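Local coordinates for isomerase/lactonizing enzyme (Agrobacterium tumefaciens, PDB 1RVK), which is of unknown function but, as a magnesium-binding member of the enolase superfamily, probably abstracts a proton alpha to a carboxylate of its substrate, at residues A[213-224]-A[241-252]. Sequence-based numbering, arbitrary orientation.
Sequences RTDALALGRGLE and SSYKWLSDNLDI
Two successive outer helices of the enolase-superfamily beta/alpha barrel pack here, 213-224 against 241-249, joined through strand 230-232; their axes run roughly parallel, crossing at -31° and 10.4 Å apart. At the N-terminal end the extended chain of Arg-213 passes obliquely over one face of the Trp-245 indole: its CD sits over the six-membered ring, 4.2 Å from the centroid, a CH-pi contact, while NH1 rests on the same face, 3.6 Å from Trp-245 CG, with guanidinium and indole planes only 25° apart. Trp-245 offers that face because its CG is anti to the backbone N (chi1 174°). NE of Arg-213 then donates to OG of Ser-242 at 3.1 Å, the oxygen lying slightly out of the guanidinium plane; that hydroxyl is also hydrogen-bonded to Ser-239, so the arginine is held by the CH-pi contact and one hydrogen bond.

Further along, Leu-217 crosses Trp-245 at about a right angle, its CB 3.9 Å from CH2, and sends CD1 to CD2 of Leu-250. At Gly-220, which has no side chain, Leu-250 CD2 packs directly on the backbone, 3.7 Å from CA. Beyond it, Leu-223 CD2 meets Ile-252 CD1 at 3.8 Å, and both side chains also touch Ile-231 on the barrel strand beneath. At the exposed C-terminal end of the contact, Glu-224 OE2 and Asp-251 OD1 stand 3.0 Å apart, two acceptors with like charge. Such proximity would probably raise the pKa of one carboxylate, whereas the rest of the interface relies on apolar packing closed at one end by the arginine lying over the indole.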
loop_
_atom_site.group_PDB
_atom_site.type_symbol
_atom_site.label_atom_id
_atom_site.label_comp_id
_atom_site.label_asym_id
_atom_site.label_seq_id
_atom_site.Cartn_x
_atom_site.Cartn_y
_atom_site.Cartn_z
ATOM N N ARG A 213 22.052 -11.176 5.613
ATOM C CA ARG A 213 22.059 -12.001 4.413
ATOM C C ARG A 213 21.934 -13.477 4.795
ATOM O O ARG A 213 21.153 -14.209 4.194
ATOM C CB ARG A 213 23.350 -11.803 3.609
ATOM C CG ARG A 213 23.463 -10.470 2.877
ATOM C CD ARG A 213 24.646 -10.496 1.922
ATOM N NE ARG A 213 24.877 -9.216 1.256
ATOM C CZ ARG A 213 25.720 -9.055 0.242
ATOM N NH1 ARG A 213 26.404 -10.093 -0.217
ATOM N NH2 ARG A 213 25.891 -7.856 -0.305
ATOM N N THR A 214 22.692 -13.908 5.801
ATOM C CA THR A 214 22.653 -15.308 6.222
ATOM C C THR A 214 21.271 -15.753 6.701
ATOM O O THR A 214 20.837 -16.862 6.385
ATOM C CB THR A 214 23.700 -15.610 7.330
ATOM O OG1 THR A 214 23.550 -14.685 8.413
ATOM C CG2 THR A 214 25.112 -15.511 6.764
ATOM N N ASP A 215 20.576 -14.902 7.450
ATOM C CA ASP A 215 19.239 -15.258 7.929
ATOM C C ASP A 215 18.222 -15.274 6.786
ATOM O O ASP A 215 17.359 -16.148 6.726
ATOM C CB ASP A 215 18.765 -14.293 9.029
ATOM C CG ASP A 215 19.331 -14.641 10.404
ATOM O OD1 ASP A 215 19.754 -15.800 10.611
ATOM O OD2 ASP A 215 19.336 -13.756 11.288
ATOM N N ALA A 216 18.320 -14.310 5.876
ATOM C CA ALA A 216 17.401 -14.256 4.747
ATOM C C ALA A 216 17.579 -15.476 3.843
ATOM O O ALA A 216 16.608 -15.980 3.279
ATOM C CB ALA A 216 17.621 -12.972 3.945
ATOM N N LEU A 217 18.818 -15.945 3.700
ATOM C CA LEU A 217 19.090 -17.115 2.869
ATOM C C LEU A 217 18.445 -18.347 3.509
ATOM O O LEU A 217 17.860 -19.185 2.822
ATOM C CB LEU A 217 20.604 -17.337 2.732
ATOM C CG LEU A 217 21.034 -18.573 1.930
ATOM C CD1 LEU A 217 20.618 -18.403 0.474
ATOM C CD2 LEU A 217 22.543 -18.766 2.025
ATOM N N ALA A 218 18.549 -18.445 4.830
ATOM C CA ALA A 218 17.969 -19.566 5.562
ATOM C C ALA A 218 16.448 -19.528 5.440
ATOM O O ALA A 218 15.794 -20.562 5.284
ATOM C CB ALA A 218 18.378 -19.503 7.024
ATOM N N LEU A 219 15.884 -18.329 5.519
ATOM C CA LEU A 219 14.442 -18.171 5.400
ATOM C C LEU A 219 13.999 -18.566 3.988
ATOM O O LEU A 219 13.087 -19.375 3.814
ATOM C CB LEU A 219 14.055 -16.716 5.699
ATOM C CG LEU A 219 12.580 -16.293 5.662
ATOM C CD1 LEU A 219 12.097 -16.224 4.235
ATOM C CD2 LEU A 219 11.734 -17.261 6.472
ATOM N N GLY A 220 14.657 -18.000 2.983
ATOM C CA GLY A 220 14.307 -18.306 1.607
ATOM C C GLY A 220 14.430 -19.779 1.264
ATOM O O GLY A 220 13.584 -20.333 0.563
ATOM N N ARG A 221 15.488 -20.415 1.753
ATOM C CA ARG A 221 15.708 -21.831 1.495
ATOM C C ARG A 221 14.588 -22.680 2.083
ATOM O O ARG A 221 14.175 -23.678 1.490
ATOM C CB ARG A 221 17.051 -22.275 2.078
ATOM C CG ARG A 221 18.248 -21.772 1.297
ATOM C CD ARG A 221 19.547 -22.349 1.836
ATOM N NE ARG A 221 20.662 -22.109 0.924
ATOM C CZ ARG A 221 20.754 -22.626 -0.298
ATOM N NH1 ARG A 221 19.797 -23.421 -0.760
ATOM N NH2 ARG A 221 21.802 -22.347 -1.061
ATOM N N GLY A 222 14.102 -22.280 3.251
ATOM C CA GLY A 222 13.029 -23.016 3.893
ATOM C C GLY A 222 11.725 -22.874 3.134
ATOM O O GLY A 222 10.892 -23.776 3.142
ATOM N N LEU A 223 11.549 -21.737 2.472
ATOM C CA LEU A 223 10.339 -21.474 1.700
ATOM C C LEU A 223 10.236 -22.368 0.470
ATOM O O LEU A 223 9.139 -22.666 0.002
ATOM C CB LEU A 223 10.303 -20.006 1.263
ATOM C CG LEU A 223 9.753 -18.959 2.235
ATOM C CD1 LEU A 223 10.214 -19.234 3.645
ATOM C CD2 LEU A 223 10.201 -17.581 1.779
ATOM N N GLU A 224 11.385 -22.791 -0.049
ATOM C CA GLU A 224 11.434 -23.640 -1.234
ATOM C C GLU A 224 10.526 -24.863 -1.156
ATOM O O GLU A 224 9.735 -25.113 -2.064
ATOM C CB GLU A 224 12.874 -24.092 -1.500
ATOM C CG GLU A 224 13.463 -23.562 -2.803
ATOM C CD GLU A 224 12.752 -24.101 -4.035
ATOM O OE1 GLU A 224 11.519 -23.922 -4.143
ATOM O OE2 GLU A 224 13.426 -24.702 -4.900
ATOM N N SER A 241 22.868 -4.354 -3.277
ATOM C CA SER A 241 23.773 -5.483 -3.465
ATOM C C SER A 241 23.337 -6.746 -2.740
ATOM O O SER A 241 23.548 -7.849 -3.236
ATOM C CB SER A 241 25.197 -5.108 -3.038
ATOM O OG SER A 241 25.836 -4.341 -4.045
ATOM N N SER A 242 22.745 -6.590 -1.561
ATOM C CA SER A 242 22.287 -7.744 -0.803
ATOM C C SER A 242 21.162 -8.450 -1.553
ATOM O O SER A 242 21.049 -9.674 -1.506
ATOM C CB SER A 242 21.802 -7.315 0.579
ATOM O OG SER A 242 22.892 -6.896 1.384
ATOM N N TYR A 243 20.337 -7.677 -2.251
ATOM C CA TYR A 243 19.236 -8.263 -3.004
ATOM C C TYR A 243 19.717 -8.945 -4.278
ATOM O O TYR A 243 19.152 -9.957 -4.698
ATOM C CB TYR A 243 18.179 -7.204 -3.313
ATOM C CG TYR A 243 17.240 -7.001 -2.153
ATOM C CD1 TYR A 243 17.628 -6.264 -1.031
ATOM C CD2 TYR A 243 15.992 -7.623 -2.134
ATOM C CE1 TYR A 243 16.792 -6.158 0.084
ATOM C CE2 TYR A 243 15.153 -7.525 -1.028
ATOM C CZ TYR A 243 15.560 -6.794 0.075
ATOM O OH TYR A 243 14.733 -6.713 1.172
ATOM N N LYS A 244 20.759 -8.399 -4.897
ATOM C CA LYS A 244 21.313 -9.022 -6.094
ATOM C C LYS A 244 21.842 -10.396 -5.671
ATOM O O LYS A 244 21.616 -11.409 -6.345
ATOM C CB LYS A 244 22.455 -8.171 -6.656
ATOM C CG LYS A 244 22.020 -6.788 -7.113
ATOM C CD LYS A 244 23.207 -5.866 -7.386
ATOM C CE LYS A 244 24.037 -6.331 -8.575
ATOM N NZ LYS A 244 25.170 -5.393 -8.849
ATOM N N TRP A 245 22.529 -10.422 -4.533
ATOM C CA TRP A 245 23.103 -11.652 -3.996
ATOM C C TRP A 245 22.017 -12.655 -3.613
ATOM O O TRP A 245 22.076 -13.825 -3.993
ATOM C CB TRP A 245 23.951 -11.339 -2.756
ATOM C CG TRP A 245 24.484 -12.559 -2.046
ATOM C CD1 TRP A 245 25.613 -13.268 -2.357
ATOM C CD2 TRP A 245 23.884 -13.232 -0.932
ATOM N NE1 TRP A 245 25.749 -14.342 -1.504
ATOM C CE2 TRP A 245 24.701 -14.342 -0.621
ATOM C CE3 TRP A 245 22.733 -13.002 -0.165
ATOM C CZ2 TRP A 245 24.403 -15.225 0.424
ATOM C CZ3 TRP A 245 22.437 -13.882 0.877
ATOM C CH2 TRP A 245 23.268 -14.977 1.158
ATOM N N LEU A 246 21.025 -12.190 -2.859
ATOM C CA LEU A 246 19.952 -13.065 -2.404
ATOM C C LEU A 246 19.175 -13.667 -3.571
ATOM O O LEU A 246 18.866 -14.856 -3.563
ATOM C CB LEU A 246 19.014 -12.296 -1.468
ATOM C CG LEU A 246 17.949 -13.058 -0.677
ATOM C CD1 LEU A 246 16.870 -13.504 -1.622
ATOM C CD2 LEU A 246 18.571 -14.239 0.069
ATOM N N SER A 247 18.859 -12.846 -4.566
ATOM C CA SER A 247 18.128 -13.324 -5.735
ATOM C C SER A 247 18.930 -14.397 -6.467
ATOM O O SER A 247 18.382 -15.392 -6.924
ATOM C CB SER A 247 17.830 -12.161 -6.688
ATOM O OG SER A 247 16.921 -11.247 -6.097
ATOM N N ASP A 248 20.235 -14.195 -6.580
ATOM C CA ASP A 248 21.070 -15.173 -7.263
ATOM C C ASP A 248 21.190 -16.480 -6.482
ATOM O O ASP A 248 21.496 -17.525 -7.060
ATOM C CB ASP A 248 22.459 -14.587 -7.526
ATOM C CG ASP A 248 22.460 -13.586 -8.671
ATOM O OD1 ASP A 248 23.504 -12.940 -8.903
ATOM O OD2 ASP A 248 21.415 -13.453 -9.346
ATOM N N ASN A 249 20.934 -16.428 -5.177
ATOM C CA ASN A 249 21.043 -17.618 -4.340
ATOM C C ASN A 249 19.733 -18.317 -3.982
ATOM O O ASN A 249 19.752 -19.389 -3.383
ATOM C CB ASN A 249 21.801 -17.288 -3.049
ATOM C CG ASN A 249 23.290 -17.102 -3.280
ATOM O OD1 ASN A 249 23.743 -16.034 -3.696
ATOM N ND2 ASN A 249 24.057 -18.155 -3.029
ATOM N N LEU A 250 18.599 -17.718 -4.332
ATOM C CA LEU A 250 17.307 -18.329 -4.025
ATOM C C LEU A 250 16.561 -18.730 -5.286
ATOM O O LEU A 250 16.730 -18.113 -6.330
ATOM C CB LEU A 250 16.414 -17.361 -3.240
ATOM C CG LEU A 250 16.764 -16.979 -1.804
ATOM C CD1 LEU A 250 15.609 -16.177 -1.213
ATOM C CD2 LEU A 250 17.002 -18.231 -0.972
ATOM N N ASP A 251 15.734 -19.763 -5.180
ATOM C CA ASP A 251 14.927 -20.202 -6.309
ATOM C C ASP A 251 13.612 -19.419 -6.284
ATOM O O ASP A 251 13.090 -19.029 -7.327
ATOM C CB ASP A 251 14.640 -21.705 -6.219
ATOM C CG ASP A 251 15.809 -22.554 -6.693
ATOM O OD1 ASP A 251 15.732 -23.794 -6.565
ATOM O OD2 ASP A 251 16.799 -21.985 -7.202
ATOM N N ILE A 252 13.089 -19.186 -5.083
ATOM C CA ILE A 252 11.835 -18.452 -4.923
ATOM C C ILE A 252 11.990 -17.006 -5.387
ATOM O O ILE A 252 13.006 -16.358 -5.121
ATOM C CB ILE A 252 11.350 -18.471 -3.441
ATOM C CG1 ILE A 252 10.002 -17.754 -3.322
ATOM C CG2 ILE A 252 12.379 -17.799 -2.535
ATOM C CD1 ILE A 252 9.347 -17.885 -1.946
#